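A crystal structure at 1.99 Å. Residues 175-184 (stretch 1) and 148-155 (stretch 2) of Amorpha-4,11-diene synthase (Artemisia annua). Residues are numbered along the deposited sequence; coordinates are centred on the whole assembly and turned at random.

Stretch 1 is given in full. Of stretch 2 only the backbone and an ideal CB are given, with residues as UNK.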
# COMPACT_ATOMS: atom_id res chain seq x y z
N ILE A 175 8.88 23.58 6.84
CA ILE A 175 7.99 24.38 7.67
C ILE A 175 6.86 25.00 6.86
O ILE A 175 5.74 25.15 7.38
CB ILE A 175 8.74 25.51 8.41
CG1 ILE A 175 10.10 25.03 8.90
CG2 ILE A 175 7.92 26.04 9.59
CD1 ILE A 175 11.25 25.92 8.48
N ILE A 176 7.14 25.37 5.61
CA ILE A 176 6.08 25.98 4.82
C ILE A 176 4.91 25.02 4.60
O ILE A 176 3.75 25.45 4.55
CB ILE A 176 6.56 26.62 3.49
CG1 ILE A 176 5.44 27.46 2.88
CG2 ILE A 176 7.03 25.55 2.50
CD1 ILE A 176 5.92 28.65 2.08
N LEU A 177 5.20 23.72 4.52
CA LEU A 177 4.13 22.72 4.39
C LEU A 177 3.52 22.29 5.73
O LEU A 177 2.33 21.93 5.80
CB LEU A 177 4.59 21.49 3.61
CG LEU A 177 4.93 21.75 2.15
CD1 LEU A 177 5.55 20.47 1.56
CD2 LEU A 177 3.72 22.16 1.35
N GLU A 178 4.30 22.30 6.81
CA GLU A 178 3.68 22.18 8.13
C GLU A 178 2.66 23.33 8.30
O GLU A 178 1.51 23.12 8.71
CB GLU A 178 4.74 22.25 9.24
CG GLU A 178 5.74 21.10 9.22
CD GLU A 178 5.08 19.75 9.48
OE1 GLU A 178 4.05 19.71 10.20
OE2 GLU A 178 5.61 18.73 8.97
N ASP A 179 3.10 24.54 8.00
CA ASP A 179 2.22 25.71 8.06
C ASP A 179 1.00 25.54 7.16
O ASP A 179 -0.13 25.82 7.56
CB ASP A 179 2.98 26.98 7.66
CG ASP A 179 3.97 27.42 8.73
OD1 ASP A 179 3.94 26.85 9.84
OD2 ASP A 179 4.77 28.36 8.46
N ALA A 180 1.24 25.09 5.93
CA ALA A 180 0.15 24.95 4.97
C ALA A 180 -0.86 23.91 5.41
O ALA A 180 -2.06 24.01 5.11
CB ALA A 180 0.69 24.62 3.57
N LEU A 181 -0.39 22.89 6.14
CA LEU A 181 -1.28 21.83 6.59
C LEU A 181 -2.25 22.38 7.63
O LEU A 181 -3.46 22.14 7.58
CB LEU A 181 -0.49 20.64 7.16
CG LEU A 181 -1.36 19.51 7.74
CD1 LEU A 181 -2.42 19.04 6.73
CD2 LEU A 181 -0.51 18.32 8.20
N VAL A 182 -1.72 23.15 8.58
CA VAL A 182 -2.55 23.77 9.61
C VAL A 182 -3.57 24.73 8.99
O VAL A 182 -4.75 24.72 9.35
CB VAL A 182 -1.68 24.51 10.66
CG1 VAL A 182 -2.55 25.34 11.60
CG2 VAL A 182 -0.85 23.50 11.44
N PHE A 183 -3.11 25.55 8.04
CA PHE A 183 -3.94 26.55 7.37
C PHE A 183 -5.09 25.88 6.58
O PHE A 183 -6.27 26.16 6.80
CB PHE A 183 -3.04 27.40 6.46
CG PHE A 183 -3.78 28.41 5.61
CD1 PHE A 183 -4.18 29.63 6.15
CD2 PHE A 183 -4.04 28.16 4.27
CE1 PHE A 183 -4.86 30.56 5.38
CE2 PHE A 183 -4.71 29.09 3.48
CZ PHE A 183 -5.12 30.29 4.04
N THR A 184 -4.75 24.96 5.69
CA THR A 184 -5.76 24.31 4.87
C THR A 184 -6.74 23.49 5.70
O THR A 184 -7.95 23.53 5.44
CB THR A 184 -5.13 23.42 3.79
OG1 THR A 184 -4.29 22.45 4.42
CG2 THR A 184 -4.27 24.28 2.84
N UNK A 148 2.11 35.59 5.82
CA UNK A 148 0.84 34.92 6.07
C UNK A 148 0.16 34.52 4.75
O UNK A 148 0.23 35.26 3.75
CB UNK A 148 -0.08 35.83 6.89
N UNK A 149 -0.47 33.34 4.75
CA UNK A 149 -1.05 32.81 3.52
C UNK A 149 -2.04 33.82 2.94
O UNK A 149 -2.80 34.46 3.68
CB UNK A 149 -1.74 31.47 3.78
N UNK A 150 -1.99 33.99 1.63
CA UNK A 150 -2.79 35.00 0.94
C UNK A 150 -4.29 34.77 1.16
O UNK A 150 -4.76 33.63 1.20
CB UNK A 150 -2.47 34.99 -0.56
N UNK A 151 -5.02 35.87 1.31
CA UNK A 151 -6.47 35.81 1.51
C UNK A 151 -7.19 35.13 0.34
O UNK A 151 -8.22 34.48 0.53
CB UNK A 151 -7.03 37.22 1.71
N UNK A 152 -6.64 35.29 -0.86
CA UNK A 152 -7.24 34.73 -2.08
C UNK A 152 -7.22 33.19 -2.14
O UNK A 152 -7.98 32.58 -2.90
CB UNK A 152 -6.51 35.29 -3.30
N UNK A 153 -6.34 32.58 -1.35
CA UNK A 153 -6.26 31.12 -1.28
C UNK A 153 -7.53 30.53 -0.71
O UNK A 153 -8.05 29.55 -1.24
CB UNK A 153 -5.06 30.69 -0.44
N UNK A 154 -8.01 31.12 0.38
CA UNK A 154 -9.16 30.60 1.12
C UNK A 154 -10.43 30.74 0.30
O UNK A 154 -11.40 30.02 0.50
CB UNK A 154 -9.31 31.32 2.46
N UNK A 155 -10.43 31.70 -0.62
CA UNK A 155 -11.59 31.93 -1.46
C UNK A 155 -11.50 31.16 -2.76
O UNK A 155 -11.95 31.62 -3.81
CB UNK A 155 -11.75 33.42 -1.75

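Stretch 1 is a helix, and it offers stretch 2 a mostly greasy, ridged side: the ring of Phe183 projecting outward, the small methyl of Ala180 one turn back, and the backbone of Ile176 and Asp179 beyond. With phenylalanine, alanine and carbonyl oxygens already paired in the helix, the surface asks for shape more than for polar partners.

Position 148 is extended, with phi/psi of -102/142, and its CB points sideways, with nothing of stretch 1 within 5.5 Å. Contact sets no demand here, and polar or beta-branched residues would serve equally. The deposited residue is Val148, which makes no contact with the helix.

Position 149 is the decisive one. Its CB points toward the helix and lies 3.6 Å from CZ of Phe183, above that ring, while a trough leads past it to the CA and CB of Ala180. A short side chain would cover the ring but leave the trough empty; a long apolar or flat aromatic one could lie along it. Leucine, methionine or phenylalanine are all reasonable guesses. The residue is Phe149, in the m rotamer (chi1 -75°). Its CB sits over the face of the Phe183 ring, 3.6 Å from the centroid and 12° off the normal, a CH-pi contact. From there the two rings form an offset stack, centroids 4.7 Å apart and planes at 24°, so that the Phe149 ring slides past its partner and reaches the helix backbone. Phe149 CZ comes 3.5 Å from Ala180 CA and 3.7 Å from Ala180 CB, so the ring tip packs against both the backbone and the methyl. At the edge of its ring, Phe149 CZ lies 3.9 Å from Ile176 O; Phe149 CE2 is 3.8 Å from Asp179 O.

Position 150 turns its CB away from stretch 1, which favours something polar or flexible. It is Lys150, extended, its NZ hydrogen-bonded elsewhere in the structure. Lys150 O accepts a hydrogen bond from the backbone N of position 153 at 3.2 Å, helping to start the turn that follows.

Positions 151 and 152 have helical angles and no neighbour from stretch 1 near their CB atoms; small or polar residues fit. They are Gln151 and Ser152.

At 153 the chain has come round and CB again points toward the helix, 4.2 Å from CE2 of Phe183. A medium apolar side chain suits the rim of that ring. Leu153 (m, t) supplies it, its CB near the ring plane, at the edge.

Position 154 sends CB sideways, 4.6 Å from CZ of Phe183. A chain with a few methylenes could brush the ring and still carry a polar end. Lys154 does so: its CG is 3.8 Å from Phe183 CZ, and its NZ is hydrogen-bonded elsewhere in the structure. The side chain is poorly ordered, so its off-rotamer chi1 deserves little weight.

Position 155, at -94/34, is out of reach, and its turn-like angles admit polar residues such as asparagine, aspartate or serine. It is Asn155.

Stretch 2 (148-155) VFKQSLKN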
# COMPACT_ATOMS: atom_id res chain seq x y z
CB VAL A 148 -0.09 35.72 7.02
CG1 VAL A 148 0.62 36.96 7.57
CG2 VAL A 148 -1.40 36.09 6.35
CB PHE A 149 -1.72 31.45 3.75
CG PHE A 149 -0.74 30.32 3.92
CD1 PHE A 149 -0.14 29.74 2.81
CD2 PHE A 149 -0.41 29.85 5.18
CE1 PHE A 149 0.77 28.70 2.95
CE2 PHE A 149 0.50 28.81 5.33
CZ PHE A 149 1.09 28.23 4.21
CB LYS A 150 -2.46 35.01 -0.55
CG LYS A 150 -1.10 35.61 -0.86
CD LYS A 150 -0.70 35.43 -2.32
CE LYS A 150 0.50 36.32 -2.66
NZ LYS A 150 1.18 35.92 -3.92
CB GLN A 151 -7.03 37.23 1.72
CG GLN A 151 -6.58 37.88 3.02
CD GLN A 151 -7.11 37.16 4.24
OE1 GLN A 151 -8.22 36.63 4.23
NE2 GLN A 151 -6.30 37.12 5.30
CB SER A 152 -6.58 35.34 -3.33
OG SER A 152 -5.19 35.02 -3.41
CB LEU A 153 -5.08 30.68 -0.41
CG LEU A 153 -3.69 30.86 -1.01
CD1 LEU A 153 -2.63 30.29 -0.07
CD2 LEU A 153 -3.63 30.19 -2.38
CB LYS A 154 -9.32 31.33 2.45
CG LYS A 154 -8.13 32.20 2.83
CD LYS A 154 -8.58 33.33 3.75
CE LYS A 154 -7.72 33.40 5.00
NZ LYS A 154 -8.53 33.77 6.20
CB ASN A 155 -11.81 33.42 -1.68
CG ASN A 155 -12.09 34.16 -0.39
OD1 ASN A 155 -13.15 34.00 0.21
ND2 ASN A 155 -11.13 34.96 0.06
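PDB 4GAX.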